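Local coordinates for putative acyl-[acyl-carrier-protein] desaturase DesA2 (Mycobacterium tuberculosis, PDB 1ZA0) that is a putative homodimeric type 2 desaturase that probably introduces double bonds into fatty acyl chains on acyl carrier protein, using two iron ions per subunit, at residues T60-L72 and F165-L178. Sequence-based numbering, arbitrary orientation.
Sequences TLPRTITDACEIL and FCRNLAAQIEEPIL
Leu169 fits as a knob into the hole formed by Ile65, Ala68, Cys69 and Leu72. With CG anti to the backbone N (chi1 176°), the side chain extends into the hole and CD1 comes within 3.6 Å of Ala68 CB. The same methyl meets Ile65 CD1, while CD2 lies between Ala68 CB and Leu72 CD1. The other branch of Ile65, CG2, reaches Ile173 CG1 and Leu178 CD2, each at 3.8 Å. The side chains of Leu72 and Phe165 point opposite ways as they pass. Leu72 CG meets the ring obliquely, 3.5 Å from Phe165 CE2. The ring's rim, at CZ, faces the carbonyl O of Ala68. Segments 63-72 and 165-172 run roughly antiparallel (151°) in the helix bundle of the ferritin-like desaturase fold. Cys166 SG packs on Leu72 CD1 at 3.7 Å, and the side chain of Cys166 lies about 4 Å from that of Glu189, a manganese ligand here. At the other end, Leu61 bridges Glu175 and Leu178 with its two methyls. Glu175 caps helix 176-206: OE1 accepts from Leu178 N and OE2 from Ile177 N, each from above the carboxylate plane. OE1 is also hydrogen-bonded to Tyr117 OH. One water joins Thr64 OG1 to Gln172 OE1, and Gln172 NE2 hydrogen-bonds to Ala242 O.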
loop_
_atom_site.group_PDB
_atom_site.type_symbol
_atom_site.label_atom_id
_atom_site.label_comp_id
_atom_site.label_asym_id
_atom_site.label_seq_id
_atom_site.Cartn_x
_atom_site.Cartn_y
_atom_site.Cartn_z
ATOM N N THR A 60 -2.854 6.959 23.060
ATOM C CA THR A 60 -4.204 6.527 23.405
ATOM C C THR A 60 -4.866 5.577 22.388
ATOM O O THR A 60 -5.830 4.918 22.741
ATOM C CB THR A 60 -5.020 7.717 23.598
ATOM O OG1 THR A 60 -4.927 8.565 22.446
ATOM C CG2 THR A 60 -4.397 8.527 24.749
ATOM N N LEU A 61 -4.308 5.460 21.169
ATOM C CA LEU A 61 -4.928 4.619 20.157
ATOM C C LEU A 61 -4.708 3.171 20.513
ATOM O O LEU A 61 -3.697 2.824 21.096
ATOM C CB LEU A 61 -4.362 4.873 18.759
ATOM C CG LEU A 61 -4.759 6.169 18.021
ATOM C CD1 LEU A 61 -3.807 6.474 16.855
ATOM C CD2 LEU A 61 -6.192 6.119 17.489
ATOM N N PRO A 62 -5.641 2.287 20.115
ATOM C CA PRO A 62 -5.414 0.847 20.250
ATOM C C PRO A 62 -4.097 0.364 19.564
ATOM O O PRO A 62 -3.749 0.864 18.477
ATOM C CB PRO A 62 -6.643 0.236 19.552
ATOM C CG PRO A 62 -7.682 1.299 19.592
ATOM C CD PRO A 62 -6.918 2.595 19.468
ATOM N N ARG A 63 -3.409 -0.603 20.168
ATOM C CA ARG A 63 -2.131 -1.043 19.648
ATOM C C ARG A 63 -2.314 -1.673 18.272
ATOM O O ARG A 63 -1.402 -1.625 17.466
ATOM C CB ARG A 63 -1.394 -2.014 20.619
ATOM C CG ARG A 63 -0.740 -1.255 21.830
ATOM C CD ARG A 63 0.139 0.046 21.461
ATOM N NE ARG A 63 -0.679 1.276 21.280
ATOM C CZ ARG A 63 -0.216 2.479 20.942
ATOM N NH1 ARG A 63 -1.061 3.501 20.871
ATOM N NH2 ARG A 63 1.089 2.694 20.688
ATOM N N THR A 64 -3.478 -2.248 17.980
ATOM C CA THR A 64 -3.682 -2.814 16.626
ATOM C C THR A 64 -3.548 -1.745 15.556
ATOM O O THR A 64 -2.963 -2.010 14.493
ATOM C CB THR A 64 -5.026 -3.489 16.441
ATOM O OG1 THR A 64 -6.093 -2.590 16.808
ATOM C CG2 THR A 64 -5.144 -4.734 17.389
ATOM N N ILE A 65 -4.114 -0.577 15.851
ATOM C CA ILE A 65 -4.169 0.518 14.927
ATOM C C ILE A 65 -2.763 1.074 14.693
ATOM O O ILE A 65 -2.363 1.285 13.522
ATOM C CB ILE A 65 -5.136 1.612 15.397
ATOM C CG1 ILE A 65 -6.589 1.071 15.483
ATOM C CG2 ILE A 65 -5.001 2.826 14.493
ATOM C CD1 ILE A 65 -7.062 0.385 14.267
ATOM N N THR A 66 -2.009 1.302 15.777
ATOM C CA THR A 66 -0.621 1.816 15.635
ATOM C C THR A 66 0.355 0.801 15.032
ATOM O O THR A 66 1.223 1.173 14.258
ATOM C CB THR A 66 -0.059 2.352 17.019
ATOM O OG1 THR A 66 -0.130 1.336 18.007
ATOM C CG2 THR A 66 -0.915 3.453 17.562
ATOM N N ASP A 67 0.204 -0.493 15.340
ATOM C CA ASP A 67 1.000 -1.491 14.686
ATOM C C ASP A 67 0.769 -1.443 13.173
ATOM O O ASP A 67 1.725 -1.489 12.389
ATOM C CB ASP A 67 0.654 -2.906 15.147
ATOM C CG ASP A 67 1.121 -3.238 16.587
ATOM O OD1 ASP A 67 1.882 -2.450 17.200
ATOM O OD2 ASP A 67 0.736 -4.299 17.135
ATOM N N ALA A 68 -0.503 -1.413 12.764
ATOM C CA ALA A 68 -0.871 -1.340 11.329
ATOM C C ALA A 68 -0.222 -0.094 10.665
ATOM O O ALA A 68 0.303 -0.173 9.539
ATOM C CB ALA A 68 -2.340 -1.321 11.171
ATOM N N CYS A 69 -0.247 1.027 11.366
ATOM C CA CYS A 69 0.312 2.253 10.826
ATOM C C CYS A 69 1.865 2.183 10.678
ATOM O O CYS A 69 2.405 2.742 9.767
ATOM C CB CYS A 69 -0.051 3.465 11.672
ATOM S SG CYS A 69 -1.778 3.957 11.560
ATOM N N GLU A 70 2.530 1.559 11.628
ATOM C CA GLU A 70 3.981 1.391 11.593
ATOM C C GLU A 70 4.392 0.495 10.464
ATOM O O GLU A 70 5.348 0.800 9.769
ATOM C CB GLU A 70 4.532 0.852 12.911
ATOM C CG GLU A 70 4.281 1.819 14.038
ATOM C CD GLU A 70 4.816 1.355 15.371
ATOM O OE1 GLU A 70 4.279 0.417 16.003
ATOM O OE2 GLU A 70 5.801 1.995 15.791
ATOM N N ILE A 71 3.622 -0.574 10.226
ATOM C CA ILE A 71 3.881 -1.428 9.067
ATOM C C ILE A 71 3.753 -0.648 7.779
ATOM O O ILE A 71 4.618 -0.749 6.904
ATOM C CB ILE A 71 2.917 -2.654 9.073
ATOM C CG1 ILE A 71 3.263 -3.570 10.244
ATOM C CG2 ILE A 71 2.961 -3.401 7.679
ATOM C CD1 ILE A 71 2.088 -4.505 10.616
ATOM N N LEU A 72 2.708 0.193 7.659
ATOM C CA LEU A 72 2.500 0.987 6.434
ATOM C C LEU A 72 3.632 1.962 6.175
ATOM O O LEU A 72 4.125 2.165 5.017
ATOM C CB LEU A 72 1.198 1.789 6.464
ATOM C CG LEU A 72 -0.086 1.112 6.081
ATOM C CD1 LEU A 72 -1.310 2.053 6.262
ATOM C CD2 LEU A 72 0.027 0.560 4.691
ATOM N N PHE A 165 -5.711 -3.699 2.919
ATOM C CA PHE A 165 -5.120 -3.280 4.191
ATOM C C PHE A 165 -5.639 -1.940 4.663
ATOM O O PHE A 165 -6.135 -1.854 5.783
ATOM C CB PHE A 165 -3.581 -3.312 4.057
ATOM C CG PHE A 165 -2.810 -3.118 5.337
ATOM C CD1 PHE A 165 -2.078 -4.161 5.885
ATOM C CD2 PHE A 165 -2.750 -1.847 5.951
ATOM C CE1 PHE A 165 -1.301 -3.980 7.064
ATOM C CE2 PHE A 165 -1.968 -1.639 7.080
ATOM C CZ PHE A 165 -1.258 -2.742 7.663
ATOM N N CYS A 166 -5.581 -0.888 3.816
ATOM C CA CYS A 166 -5.912 0.433 4.256
ATOM C C CYS A 166 -7.434 0.634 4.381
ATOM O O CYS A 166 -7.902 1.387 5.259
ATOM C CB CYS A 166 -5.322 1.496 3.324
ATOM S SG CYS A 166 -3.531 1.562 3.380
ATOM N N ARG A 167 -8.199 -0.011 3.493
ATOM C CA ARG A 167 -9.635 -0.033 3.644
ATOM C C ARG A 167 -10.069 -0.656 5.007
ATOM O O ARG A 167 -10.913 -0.058 5.724
ATOM C CB ARG A 167 -10.314 -0.757 2.468
ATOM C CG ARG A 167 -11.842 -0.735 2.618
ATOM N N ASN A 168 -9.486 -1.814 5.347
ATOM C CA ASN A 168 -9.859 -2.552 6.512
ATOM C C ASN A 168 -9.418 -1.753 7.720
ATOM O O ASN A 168 -10.091 -1.736 8.762
ATOM C CB ASN A 168 -9.243 -3.974 6.550
ATOM C CG ASN A 168 -9.809 -4.904 5.459
ATOM O OD1 ASN A 168 -10.820 -4.562 4.792
ATOM N ND2 ASN A 168 -9.192 -6.091 5.318
ATOM N N LEU A 169 -8.257 -1.138 7.629
ATOM C CA LEU A 169 -7.769 -0.325 8.735
ATOM C C LEU A 169 -8.593 0.914 8.983
ATOM O O LEU A 169 -8.967 1.176 10.112
ATOM C CB LEU A 169 -6.301 0.044 8.498
ATOM C CG LEU A 169 -5.655 0.960 9.512
ATOM C CD1 LEU A 169 -5.542 0.407 10.922
ATOM C CD2 LEU A 169 -4.274 1.440 8.992
ATOM N N ALA A 170 -8.882 1.685 7.945
ATOM C CA ALA A 170 -9.683 2.897 8.051
ATOM C C ALA A 170 -11.067 2.549 8.758
ATOM O O ALA A 170 -11.483 3.231 9.667
ATOM C CB ALA A 170 -9.918 3.485 6.650
ATOM N N ALA A 171 -11.655 1.411 8.397
ATOM C CA ALA A 171 -12.949 1.020 8.867
ATOM C C ALA A 171 -12.917 0.725 10.384
ATOM O O ALA A 171 -13.950 0.719 10.970
ATOM C CB ALA A 171 -13.459 -0.162 8.108
ATOM N N GLN A 172 -11.755 0.429 10.962
ATOM C CA GLN A 172 -11.602 0.113 12.386
ATOM C C GLN A 172 -11.119 1.279 13.233
ATOM O O GLN A 172 -11.031 1.135 14.462
ATOM C CB GLN A 172 -10.669 -1.081 12.608
ATOM C CG GLN A 172 -11.219 -2.421 12.087
ATOM C CD GLN A 172 -10.352 -3.621 12.344
ATOM O OE1 GLN A 172 -9.501 -3.581 13.218
ATOM N NE2 GLN A 172 -10.558 -4.711 11.581
ATOM N N ILE A 173 -10.801 2.408 12.608
ATOM C CA ILE A 173 -10.278 3.601 13.322
ATOM C C ILE A 173 -11.368 4.586 13.711
ATOM O O ILE A 173 -12.039 5.107 12.856
ATOM C CB ILE A 173 -9.236 4.384 12.437
ATOM C CG1 ILE A 173 -8.005 3.517 12.199
ATOM C CG2 ILE A 173 -8.861 5.703 13.061
ATOM C CD1 ILE A 173 -6.964 4.158 11.215
ATOM N N GLU A 174 -11.490 4.893 15.011
ATOM C CA GLU A 174 -12.520 5.777 15.469
ATOM C C GLU A 174 -12.051 7.224 15.569
ATOM O O GLU A 174 -12.821 8.180 15.349
ATOM C CB GLU A 174 -13.073 5.286 16.829
ATOM C CG GLU A 174 -13.645 3.867 16.801
ATOM C CD GLU A 174 -14.621 3.643 17.975
ATOM O OE1 GLU A 174 -14.590 4.429 18.946
ATOM O OE2 GLU A 174 -15.482 2.808 17.876
ATOM N N GLU A 175 -10.760 7.410 15.825
ATOM C CA GLU A 175 -10.185 8.729 15.797
ATOM C C GLU A 175 -10.336 9.329 14.378
ATOM O O GLU A 175 -9.750 8.812 13.419
ATOM C CB GLU A 175 -8.715 8.682 16.224
ATOM C CG GLU A 175 -8.226 10.072 16.664
ATOM C CD GLU A 175 -7.946 11.014 15.504
ATOM O OE1 GLU A 175 -6.937 10.791 14.754
ATOM O OE2 GLU A 175 -8.653 12.019 15.371
ATOM N N PRO A 176 -11.150 10.361 14.241
ATOM C CA PRO A 176 -11.553 10.889 12.944
ATOM C C PRO A 176 -10.445 11.495 12.036
ATOM O O PRO A 176 -10.579 11.302 10.851
ATOM C CB PRO A 176 -12.541 11.970 13.320
ATOM C CG PRO A 176 -12.002 12.457 14.736
ATOM C CD PRO A 176 -11.817 11.106 15.365
ATOM N N ILE A 177 -9.476 12.243 12.570
ATOM C CA ILE A 177 -8.325 12.719 11.798
ATOM C C ILE A 177 -7.607 11.568 11.133
ATOM O O ILE A 177 -7.506 11.553 9.921
ATOM C CB ILE A 177 -7.350 13.522 12.665
ATOM C CG1 ILE A 177 -8.066 14.686 13.373
ATOM C CG2 ILE A 177 -6.231 14.106 11.783
ATOM C CD1 ILE A 177 -8.969 15.388 12.488
ATOM N N LEU A 178 -7.197 10.565 11.905
ATOM C CA LEU A 178 -6.517 9.391 11.381
ATOM C C LEU A 178 -7.352 8.553 10.436
ATOM O O LEU A 178 -6.832 8.037 9.405
ATOM C CB LEU A 178 -5.904 8.544 12.455
ATOM C CG LEU A 178 -5.001 7.357 11.980
ATOM C CD1 LEU A 178 -3.696 7.697 11.282
ATOM C CD2 LEU A 178 -4.626 6.393 13.112
HETATM O O HOH W 1 -8.690 -2.523 16.004
#